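Side-chain contacts in Mn transporter subunit (Synechocystis sp. PCC 6803, PDB 3UJP), which probably captures manganese in the periplasm as the solute-binding subunit of an ABC-type manganese importer: residues E69-P72 / S73-V76; E92-F95 / E96-G100; V54-S57 / I58-G62; L41-M44 / V45-A49. All coordinates share one frame; numbering follows the deposited sequence.

Interaction 1 of 4, residues E69-P72 / S73-V76; sequences EPTP and SDIV. With ZN (zinc ion), chain E.
Thr-71 and Asp-74, three residues apart, meet where the chain turns from an extended loop into helix 72-80. Their side chains run at a slant to each other. The threonine hydroxyl OG1 gives a weak hydrogen bond of 3.2 Å to Asp-74 OD2, and a chi1 of 43° sets OG1 between the backbone N and the carbonyl carbon, on the side where the carboxylate lies. The close part of the contact is on this inner side. The aspartate CB projects back toward the loop, and its OD1 comes to 3.5 Å from Pro-70 CA while also bonding the hydroxyl of Tyr-68. Two oxygens with separate partners should limit rotation of the carboxylate. Backbone bonds then start the helix: Val-76 N donates to Pro-72 O at 2.6 Å and 155°, whereas the bond from Ile-75 N to Thr-71 O, 3.4 Å long, is weak.

The outer side is looser. The ring of Pro-72 is exposed, and Ser-73 turns its hydroxyl to Glu-278 of the second subunit. Farther out, Glu-69 points away from the helix, its chain bent at chi2, and binds a zinc ion through OE1 at 1.9 Å; OE2 stays 3.4 Å from the metal, so the carboxylate binds through one oxygen.

A proline in the first turn and an acidic residue two positions after it are well suited to a helix start, since the aspartate charge probably interacts favourably with the positive end of the helix dipole. The whole is a helix N-terminus with Thr-71 at the N-cap position, although the threonine side chain makes no capping bond.

Interaction 2 of 4, residues E92-F95 / E96-G100; sequences ERWF and EQFLG. With ZN (zinc ion), chain G.
Phe-95 packs on Leu-99 one turn further along helix 95-100, and the ring can be followed outward from its root. CB lies beside the backbone at Glu-96 N; with CG anti to the backbone N, chi1 -163°, the ring swings out alongside the helix. Over one of its faces sits Leu-99 CB, 4.1 Å from Phe-95 CE2. The same CE2 meets Leu-99 CD2 at 3.8 Å, the tip CZ reaches Leu-99 CD1 at 4.0 Å, and on the other branch CE1 comes within 4.3 Å of Phe-98 CD2. A serine here would probably open a gap beside Leu-99 and leave Tyr-86 without the ring it stacks on.

The preceding residue makes a second aromatic contact. Trp-94 and Phe-98 form a T-shaped pair, planes at 89° and centroids 5.5 Å apart, in which the indole edge at CZ3 is directed at the phenylalanine face, 3.9 Å from Phe-98 CG. The indole NE1 donates to Ile-65 O, which should limit rotation of the ring. On the outer surface the extended chain of Glu-96 carries OE2 to a zinc ion, 1.9 Å away.

Following the type I turn of 92-95, this short helix lodges with Phe-95 against Ile-84 of strand 83-86 and Phe-98 against Ala-78 of helix 72-80.

Interaction 3 of 4, residues V54-S57 / I58-G62; sequences VVES and ITRIG
Glu-56 and Arg-60 supply the ionic part of this contact: OE2 of the glutamate lies 2.9 Å from NH1 of the arginine in a salt bridge. The two chains are both stretched out and approach at an angle, with carboxylate and guanidinium planes 59° apart, so a single oxygen and a single nitrogen carry the bridge instead of a flat two-pronged pairing. Lys-77 brings a like charge close to the same NH1, a repulsion that the glutamate charge is likely to offset in part.

Hydrogen bonding comes from Ser-57. Its OG, placed anti to the backbone N at chi1 -168°, donates to Thr-59 O at 3.0 Å from a position tilted 19° out of the carbonyl plane. This bond spans the bend that the chain makes on leaving the strand. The Thr-59 hydroxyl turns elsewhere, to Thr-37 O.

The apolar part is Ile-58, whose side chain heads away from the strand residues and is buried against Leu-35 and Tyr-68.

Together these bonds tie the exit of a parallel edge strand to its following loop, which farther on bears the manganese ligand His-66; binding loops at the C-terminal ends of strands are characteristic of alpha/beta sheets with parallel strands.

Interaction 4 of 4, residues L41-M44 / V45-A49; sequences LADM and VQNVA
Asp-43 and Asn-47 lie side by side one turn apart on helix 39-49, the connecting helix of a beta-alpha-beta unit between strands 33-36 and 54-57. Both point the same way, but their flat ends are turned nearly crosswise, carboxylate and amide planes 78° apart. The amide does not bond the carboxylate: ND2 remains 3.6 Å from Asp-43 OD1 and instead donates to the backbone oxygen of the same residue, Asp-43 O, at 3.1 Å. The approach is from above the carbonyl plane, 38° out of it, and so is not directed at a lone pair. With CG anti to the backbone N, chi1 177°, the aspartate extends outward beside its own carbonyl carbon, and OD2 takes the backbone N-H of Phe-284. An alanine in place of Asn-47 would probably cost Asp-43 O its side-chain donor and leave the carboxylate without the amide beside it.

Val-45 is oriented differently. Both methyls lie against carbonyl oxygens of the preceding turn, CG1 by Leu-41 O and CG2 by Ala-42 O and Leu-41 O, and the side chain also packs on Ile-146 of helix 136-153. Regular bonds run beneath, from Val-45 N to Leu-41 O at 3.0 Å and from Gln-46 N to Ala-42 O at 2.9 Å. At the far end Val-45 O accepts two donors, Val-48 N at 2.7 Å and Ala-49 N at 3.0 Å.

Overall arrangement
Interactions 4, 3, 1 and 2 follow one another along the chain and, apart from the first of them, all touch each other. Interaction 4 meets interaction 3 as helix on strand, through Val-45 and Ala-42 against Val-55 and Ser-57. Ile-58 of interaction 3 then joins the other two: its CG2 is 3.3 Å from Asp-74 OD1 of interaction 1, and its CD1 3.9 Å from Phe-98 CZ of interaction 2. Pro-70 CG of interaction 1 packs on Trp-94 CE3 at 3.6 Å. None of the four supplies a manganese ligand, yet the side chains of Trp-94, Thr-59 and Leu-41 lie about 11, 12 and 12 Å from that ion, in the surroundings of the site formed by His-66, His-131, Glu-197 and Asp-272.

Interaction 1 of 4, residues E69-P72 / S73-V76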
loop_
_atom_site.group_PDB
_atom_site.type_symbol
_atom_site.label_atom_id
_atom_site.label_comp_id
_atom_site.label_asym_id
_atom_site.label_seq_id
_atom_site.Cartn_x
_atom_site.Cartn_y
_atom_site.Cartn_z
ATOM N N GLU A 69 1.183 24.031 -8.736
ATOM C CA GLU A 69 2.594 24.350 -8.666
ATOM C C GLU A 69 3.308 23.288 -7.864
ATOM O O GLU A 69 3.271 23.304 -6.636
ATOM C CB GLU A 69 2.810 25.712 -8.015
ATOM C CG GLU A 69 4.138 26.367 -8.361
ATOM C CD GLU A 69 4.134 26.908 -9.776
ATOM O OE1 GLU A 69 5.064 26.555 -10.554
ATOM O OE2 GLU A 69 3.186 27.678 -10.095
ATOM N N PRO A 70 3.983 22.369 -8.564
ATOM C CA PRO A 70 4.706 21.238 -7.961
ATOM C C PRO A 70 5.750 21.644 -6.897
ATOM O O PRO A 70 6.733 22.315 -7.237
ATOM C CB PRO A 70 5.412 20.580 -9.159
ATOM C CG PRO A 70 4.735 21.125 -10.370
ATOM C CD PRO A 70 4.187 22.461 -10.018
ATOM N N THR A 71 5.519 21.247 -5.642
ATOM C CA THR A 71 6.527 21.339 -4.586
ATOM C C THR A 71 7.681 20.434 -5.010
ATOM O O THR A 71 7.555 19.735 -6.023
ATOM C CB THR A 71 5.967 20.942 -3.174
ATOM O OG1 THR A 71 5.139 19.767 -3.251
ATOM C CG2 THR A 71 5.156 22.086 -2.572
ATOM N N PRO A 72 8.814 20.447 -4.261
ATOM C CA PRO A 72 9.980 19.677 -4.728
ATOM C C PRO A 72 9.894 18.189 -4.375
ATOM O O PRO A 72 10.451 17.371 -5.116
ATOM C CB PRO A 72 11.163 20.348 -4.012
ATOM C CG PRO A 72 10.584 21.605 -3.343
ATOM C CD PRO A 72 9.151 21.268 -3.084
ATOM N N SER A 73 9.215 17.860 -3.270
ATOM C CA SER A 73 8.813 16.477 -2.973
ATOM C C SER A 73 8.105 15.892 -4.184
ATOM O O SER A 73 8.337 14.744 -4.562
ATOM C CB SER A 73 7.848 16.415 -1.792
ATOM O OG SER A 73 8.315 17.178 -0.699
ATOM N N ASP A 74 7.223 16.679 -4.783
ATOM C CA ASP A 74 6.612 16.267 -6.033
ATOM C C ASP A 74 7.708 15.869 -7.013
ATOM O O ASP A 74 7.650 14.786 -7.598
ATOM C CB ASP A 74 5.734 17.380 -6.624
ATOM C CG ASP A 74 4.471 17.634 -5.812
ATOM O OD1 ASP A 74 3.616 18.391 -6.307
ATOM O OD2 ASP A 74 4.318 17.086 -4.696
ATOM N N ILE A 75 8.712 16.736 -7.178
ATOM C CA ILE A 75 9.779 16.472 -8.147
ATOM C C ILE A 75 10.634 15.301 -7.709
ATOM O O ILE A 75 11.091 14.509 -8.544
ATOM C CB ILE A 75 10.697 17.677 -8.406
ATOM C CG1 ILE A 75 9.880 18.933 -8.695
ATOM C CG2 ILE A 75 11.583 17.390 -9.599
ATOM C CD1 ILE A 75 9.987 19.406 -10.134
ATOM N N VAL A 76 10.850 15.191 -6.402
ATOM C CA VAL A 76 11.588 14.052 -5.868
ATOM C C VAL A 76 10.889 12.755 -6.279
ATOM O O VAL A 76 11.522 11.870 -6.867
ATOM C CB VAL A 76 11.837 14.143 -4.315
ATOM C CG1 VAL A 76 10.633 13.652 -3.508
ATOM C CG2 VAL A 76 13.064 13.344 -3.929
HETATM ZN ZN ZN E . 5.402 26.406 -12.409
#

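Interaction 2 of 4, residues E92-F95 / E96-G100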
loop_
_atom_site.group_PDB
_atom_site.type_symbol
_atom_site.label_atom_id
_atom_site.label_comp_id
_atom_site.label_asym_id
_atom_site.label_seq_id
_atom_site.Cartn_x
_atom_site.Cartn_y
_atom_site.Cartn_z
ATOM N N GLU A 92 -2.802 19.346 -17.433
ATOM C CA GLU A 92 -1.830 19.752 -16.447
ATOM C C GLU A 92 -0.832 20.691 -17.158
ATOM O O GLU A 92 0.053 20.254 -17.883
ATOM C CB GLU A 92 -1.184 18.501 -15.839
ATOM C CG GLU A 92 -0.875 17.411 -16.868
ATOM C CD GLU A 92 -1.957 16.350 -17.008
ATOM O OE1 GLU A 92 -2.533 15.946 -15.988
ATOM O OE2 GLU A 92 -2.198 15.890 -18.140
ATOM N N ARG A 93 -1.013 21.992 -16.992
ATOM C CA ARG A 93 -0.220 22.949 -17.743
ATOM C C ARG A 93 1.215 22.918 -17.283
ATOM O O ARG A 93 2.122 23.333 -18.022
ATOM C CB ARG A 93 -0.805 24.350 -17.600
ATOM C CG ARG A 93 -1.611 24.766 -18.816
ATOM C CD ARG A 93 -2.284 26.118 -18.667
ATOM N NE ARG A 93 -3.414 26.125 -17.734
ATOM C CZ ARG A 93 -3.414 26.772 -16.571
ATOM N NH1 ARG A 93 -2.340 27.458 -16.194
ATOM N NH2 ARG A 93 -4.479 26.738 -15.777
ATOM N N TRP A 94 1.410 22.403 -16.068
ATOM C CA TRP A 94 2.706 22.413 -15.375
ATOM C C TRP A 94 3.563 21.187 -15.682
ATOM O O TRP A 94 4.721 21.109 -15.274
ATOM C CB TRP A 94 2.491 22.489 -13.860
ATOM C CG TRP A 94 1.484 21.496 -13.379
ATOM C CD1 TRP A 94 0.137 21.688 -13.244
ATOM C CD2 TRP A 94 1.726 20.128 -12.999
ATOM N NE1 TRP A 94 -0.472 20.535 -12.798
ATOM C CE2 TRP A 94 0.480 19.564 -12.641
ATOM C CE3 TRP A 94 2.874 19.334 -12.912
ATOM C CZ2 TRP A 94 0.359 18.257 -12.203
ATOM C CZ3 TRP A 94 2.742 18.028 -12.479
ATOM C CH2 TRP A 94 1.502 17.507 -12.131
ATOM N N PHE A 95 2.987 20.234 -16.399
ATOM C CA PHE A 95 3.631 18.957 -16.595
ATOM C C PHE A 95 4.894 19.099 -17.427
ATOM O O PHE A 95 5.972 18.766 -16.949
ATOM C CB PHE A 95 2.674 17.943 -17.215
ATOM C CG PHE A 95 3.143 16.545 -17.072
ATOM C CD1 PHE A 95 3.147 15.931 -15.823
ATOM C CD2 PHE A 95 3.631 15.850 -18.163
ATOM C CE1 PHE A 95 3.606 14.638 -15.667
ATOM C CE2 PHE A 95 4.098 14.557 -18.021
ATOM C CZ PHE A 95 4.083 13.946 -16.766
ATOM N N GLU A 96 4.769 19.598 -18.656
ATOM C CA GLU A 96 5.920 19.801 -19.547
ATOM C C GLU A 96 7.195 20.149 -18.770
ATOM O O GLU A 96 8.256 19.543 -18.943
ATOM C CB GLU A 96 5.599 20.925 -20.548
ATOM C CG GLU A 96 6.637 21.145 -21.649
ATOM C CD GLU A 96 6.312 22.345 -22.547
ATOM O OE1 GLU A 96 7.145 23.272 -22.628
ATOM O OE2 GLU A 96 5.230 22.358 -23.185
ATOM N N GLN A 97 7.069 21.127 -17.892
ATOM C CA GLN A 97 8.206 21.647 -17.163
ATOM C C GLN A 97 8.668 20.709 -16.060
ATOM O O GLN A 97 9.866 20.522 -15.837
ATOM C CB GLN A 97 7.799 22.964 -16.555
ATOM C CG GLN A 97 8.881 23.637 -15.838
ATOM C CD GLN A 97 8.811 25.095 -16.101
ATOM O OE1 GLN A 97 8.709 25.897 -15.175
ATOM N NE2 GLN A 97 8.832 25.460 -17.383
ATOM N N PHE A 98 7.690 20.160 -15.346
ATOM C CA PHE A 98 7.906 19.178 -14.289
ATOM C C PHE A 98 8.618 17.974 -14.876
ATOM O O PHE A 98 9.551 17.433 -14.299
ATOM C CB PHE A 98 6.543 18.745 -13.749
ATOM C CG PHE A 98 6.608 17.728 -12.648
ATOM C CD1 PHE A 98 6.769 18.126 -11.328
ATOM C CD2 PHE A 98 6.464 16.378 -12.923
ATOM C CE1 PHE A 98 6.817 17.189 -10.294
ATOM C CE2 PHE A 98 6.509 15.433 -11.895
ATOM C CZ PHE A 98 6.696 15.839 -10.579
ATOM N N LEU A 99 8.153 17.569 -16.048
ATOM C CA LEU A 99 8.693 16.424 -16.750
ATOM C C LEU A 99 10.151 16.674 -17.081
ATOM O O LEU A 99 11.018 15.866 -16.766
ATOM C CB LEU A 99 7.905 16.203 -18.036
ATOM C CG LEU A 99 8.186 14.886 -18.736
ATOM C CD1 LEU A 99 7.959 13.737 -17.760
ATOM C CD2 LEU A 99 7.343 14.741 -20.012
ATOM N N GLY A 100 10.413 17.806 -17.717
ATOM C CA GLY A 100 11.754 18.130 -18.162
ATOM C C GLY A 100 12.862 17.966 -17.134
ATOM O O GLY A 100 14.035 17.864 -17.504
HETATM ZN ZN ZN G . 4.860 23.164 -24.914
#

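Interaction 3 of 4, residues V54-S57 / I58-G62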
loop_
_atom_site.group_PDB
_atom_site.type_symbol
_atom_site.label_atom_id
_atom_site.label_comp_id
_atom_site.label_asym_id
_atom_site.label_seq_id
_atom_site.Cartn_x
_atom_site.Cartn_y
_atom_site.Cartn_z
ATOM N N VAL A 54 2.000 0.153 -7.598
ATOM C CA VAL A 54 1.621 1.050 -6.516
ATOM C C VAL A 54 1.413 2.447 -7.064
ATOM O O VAL A 54 2.365 3.150 -7.404
ATOM C CB VAL A 54 2.603 1.025 -5.307
ATOM C CG1 VAL A 54 3.952 0.473 -5.700
ATOM C CG2 VAL A 54 2.716 2.408 -4.663
ATOM N N VAL A 55 0.143 2.822 -7.168
ATOM C CA VAL A 55 -0.236 4.021 -7.867
ATOM C C VAL A 55 -0.322 5.160 -6.907
ATOM O O VAL A 55 -0.829 4.997 -5.794
ATOM C CB VAL A 55 -1.589 3.853 -8.468
ATOM C CG1 VAL A 55 -1.973 5.140 -9.150
ATOM C CG2 VAL A 55 -1.562 2.685 -9.426
ATOM N N GLU A 56 0.155 6.317 -7.336
ATOM C CA GLU A 56 0.133 7.474 -6.473
ATOM C C GLU A 56 -0.136 8.711 -7.301
ATOM O O GLU A 56 0.097 8.718 -8.501
ATOM C CB GLU A 56 1.468 7.572 -5.767
ATOM C CG GLU A 56 1.551 8.594 -4.672
ATOM C CD GLU A 56 2.949 8.620 -4.065
ATOM O OE1 GLU A 56 3.803 7.819 -4.537
ATOM O OE2 GLU A 56 3.191 9.432 -3.131
ATOM N N SER A 57 -0.650 9.746 -6.660
ATOM C CA SER A 57 -0.991 10.974 -7.340
ATOM C C SER A 57 -0.019 12.100 -6.974
ATOM O O SER A 57 0.560 12.100 -5.879
ATOM C CB SER A 57 -2.389 11.383 -6.913
ATOM O OG SER A 57 -2.938 12.419 -7.725
ATOM N N ILE A 58 0.152 13.069 -7.881
ATOM C CA ILE A 58 0.915 14.282 -7.569
ATOM C C ILE A 58 0.056 15.185 -6.677
ATOM O O ILE A 58 0.394 15.467 -5.507
ATOM C CB ILE A 58 1.315 15.097 -8.837
ATOM C CG1 ILE A 58 2.134 14.275 -9.831
ATOM C CG2 ILE A 58 2.078 16.363 -8.451
ATOM C CD1 ILE A 58 3.484 14.024 -9.397
ATOM N N THR A 59 -1.052 15.650 -7.256
ATOM C CA THR A 59 -1.970 16.571 -6.594
ATOM C C THR A 59 -2.812 15.791 -5.599
ATOM O O THR A 59 -3.347 14.739 -5.934
ATOM C CB THR A 59 -2.918 17.155 -7.606
ATOM O OG1 THR A 59 -3.690 16.088 -8.151
ATOM C CG2 THR A 59 -2.166 17.817 -8.738
ATOM N N ARG A 60 -2.950 16.296 -4.380
ATOM C CA ARG A 60 -3.555 15.465 -3.344
ATOM C C ARG A 60 -4.936 15.915 -2.853
ATOM O O ARG A 60 -5.084 16.477 -1.765
ATOM C CB ARG A 60 -2.569 15.211 -2.204
ATOM C CG ARG A 60 -1.220 14.713 -2.729
ATOM C CD ARG A 60 -0.413 14.008 -1.662
ATOM N NE ARG A 60 0.777 13.385 -2.232
ATOM C CZ ARG A 60 1.603 12.589 -1.553
ATOM N NH1 ARG A 60 2.663 12.062 -2.153
ATOM N NH2 ARG A 60 1.368 12.313 -0.273
ATOM N N ILE A 61 -5.928 15.609 -3.695
ATOM C CA ILE A 61 -7.378 15.819 -3.491
ATOM C C ILE A 61 -7.745 17.246 -3.773
ATOM O O ILE A 61 -6.870 18.086 -3.901
ATOM C CB ILE A 61 -7.897 15.453 -2.099
ATOM C CG1 ILE A 61 -9.054 14.466 -2.203
ATOM C CG2 ILE A 61 -8.347 16.712 -1.356
ATOM C CD1 ILE A 61 -8.644 13.119 -2.735
ATOM N N GLY A 62 -9.049 17.496 -3.852
ATOM C CA GLY A 62 -9.646 18.763 -4.255
ATOM C C GLY A 62 -8.812 19.937 -4.744
ATOM O O GLY A 62 -9.210 21.093 -4.554
#

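Interaction 4 of 4, residues L41-M44 / V45-A49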
loop_
_atom_site.group_PDB
_atom_site.type_symbol
_atom_site.label_atom_id
_atom_site.label_comp_id
_atom_site.label_asym_id
_atom_site.label_seq_id
_atom_site.Cartn_x
_atom_site.Cartn_y
_atom_site.Cartn_z
ATOM N N LEU A 41 -7.352 10.419 -12.362
ATOM C CA LEU A 41 -6.486 9.462 -13.026
ATOM C C LEU A 41 -5.952 8.430 -12.034
ATOM O O LEU A 41 -5.733 7.273 -12.393
ATOM C CB LEU A 41 -5.329 10.156 -13.724
ATOM C CG LEU A 41 -5.644 10.820 -15.049
ATOM C CD1 LEU A 41 -4.372 10.987 -15.857
ATOM C CD2 LEU A 41 -6.658 9.986 -15.797
ATOM N N ALA A 42 -5.733 8.830 -10.787
ATOM C CA ALA A 42 -5.127 7.895 -9.835
ATOM C C ALA A 42 -6.030 6.685 -9.554
ATOM O O ALA A 42 -5.540 5.558 -9.459
ATOM C CB ALA A 42 -4.697 8.606 -8.538
ATOM N N ASP A 43 -7.343 6.926 -9.450
ATOM C CA ASP A 43 -8.337 5.878 -9.194
ATOM C C ASP A 43 -8.583 4.997 -10.411
ATOM O O ASP A 43 -8.748 3.801 -10.271
ATOM C CB ASP A 43 -9.650 6.491 -8.732
ATOM C CG ASP A 43 -10.737 5.453 -8.533
ATOM O OD1 ASP A 43 -10.693 4.734 -7.511
ATOM O OD2 ASP A 43 -11.641 5.353 -9.398
ATOM N N MET A 44 -8.616 5.598 -11.595
ATOM C CA MET A 44 -8.699 4.852 -12.850
ATOM C C MET A 44 -7.519 3.910 -13.070
ATOM O O MET A 44 -7.705 2.789 -13.541
ATOM C CB MET A 44 -8.731 5.789 -14.042
ATOM C CG MET A 44 -9.876 6.730 -14.060
ATOM S SD MET A 44 -9.985 7.551 -15.669
ATOM C CE MET A 44 -9.578 6.212 -16.788
ATOM N N VAL A 45 -6.294 4.350 -12.777
ATOM C CA VAL A 45 -5.165 3.449 -12.984
ATOM C C VAL A 45 -5.093 2.443 -11.845
ATOM O O VAL A 45 -4.868 1.253 -12.077
ATOM C CB VAL A 45 -3.804 4.166 -13.194
ATOM C CG1 VAL A 45 -3.911 5.221 -14.274
ATOM C CG2 VAL A 45 -3.303 4.771 -11.918
ATOM N N GLN A 46 -5.310 2.908 -10.618
ATOM C CA GLN A 46 -5.308 1.988 -9.491
ATOM C C GLN A 46 -6.295 0.859 -9.782
ATOM O O GLN A 46 -6.176 -0.245 -9.249
ATOM C CB GLN A 46 -5.608 2.698 -8.160
ATOM C CG GLN A 46 -6.090 1.764 -7.028
ATOM C CD GLN A 46 -4.967 0.960 -6.318
ATOM O OE1 GLN A 46 -4.087 0.356 -6.952
ATOM N NE2 GLN A 46 -5.021 0.943 -4.980
ATOM N N ASN A 47 -7.255 1.130 -10.662
ATOM C CA ASN A 47 -8.240 0.125 -10.993
ATOM C C ASN A 47 -7.808 -0.873 -12.046
ATOM O O ASN A 47 -8.381 -1.942 -12.113
ATOM C CB ASN A 47 -9.614 0.737 -11.280
ATOM C CG ASN A 47 -10.547 0.618 -10.080
ATOM O OD1 ASN A 47 -10.939 -0.491 -9.723
ATOM N ND2 ASN A 47 -10.880 1.749 -9.439
ATOM N N VAL A 48 -6.772 -0.564 -12.822
ATOM C CA VAL A 48 -6.207 -1.527 -13.778
ATOM C C VAL A 48 -4.997 -2.260 -13.194
ATOM O O VAL A 48 -4.618 -3.346 -13.645
ATOM C CB VAL A 48 -5.751 -0.850 -15.078
ATOM C CG1 VAL A 48 -4.972 -1.828 -15.943
ATOM C CG2 VAL A 48 -6.937 -0.274 -15.844
ATOM N N ALA A 49 -4.372 -1.665 -12.187
ATOM C CA ALA A 49 -3.109 -2.198 -11.670
ATOM C C ALA A 49 -3.323 -3.201 -10.531
ATOM O O ALA A 49 -2.662 -4.225 -10.450
ATOM C CB ALA A 49 -2.199 -1.067 -11.224
#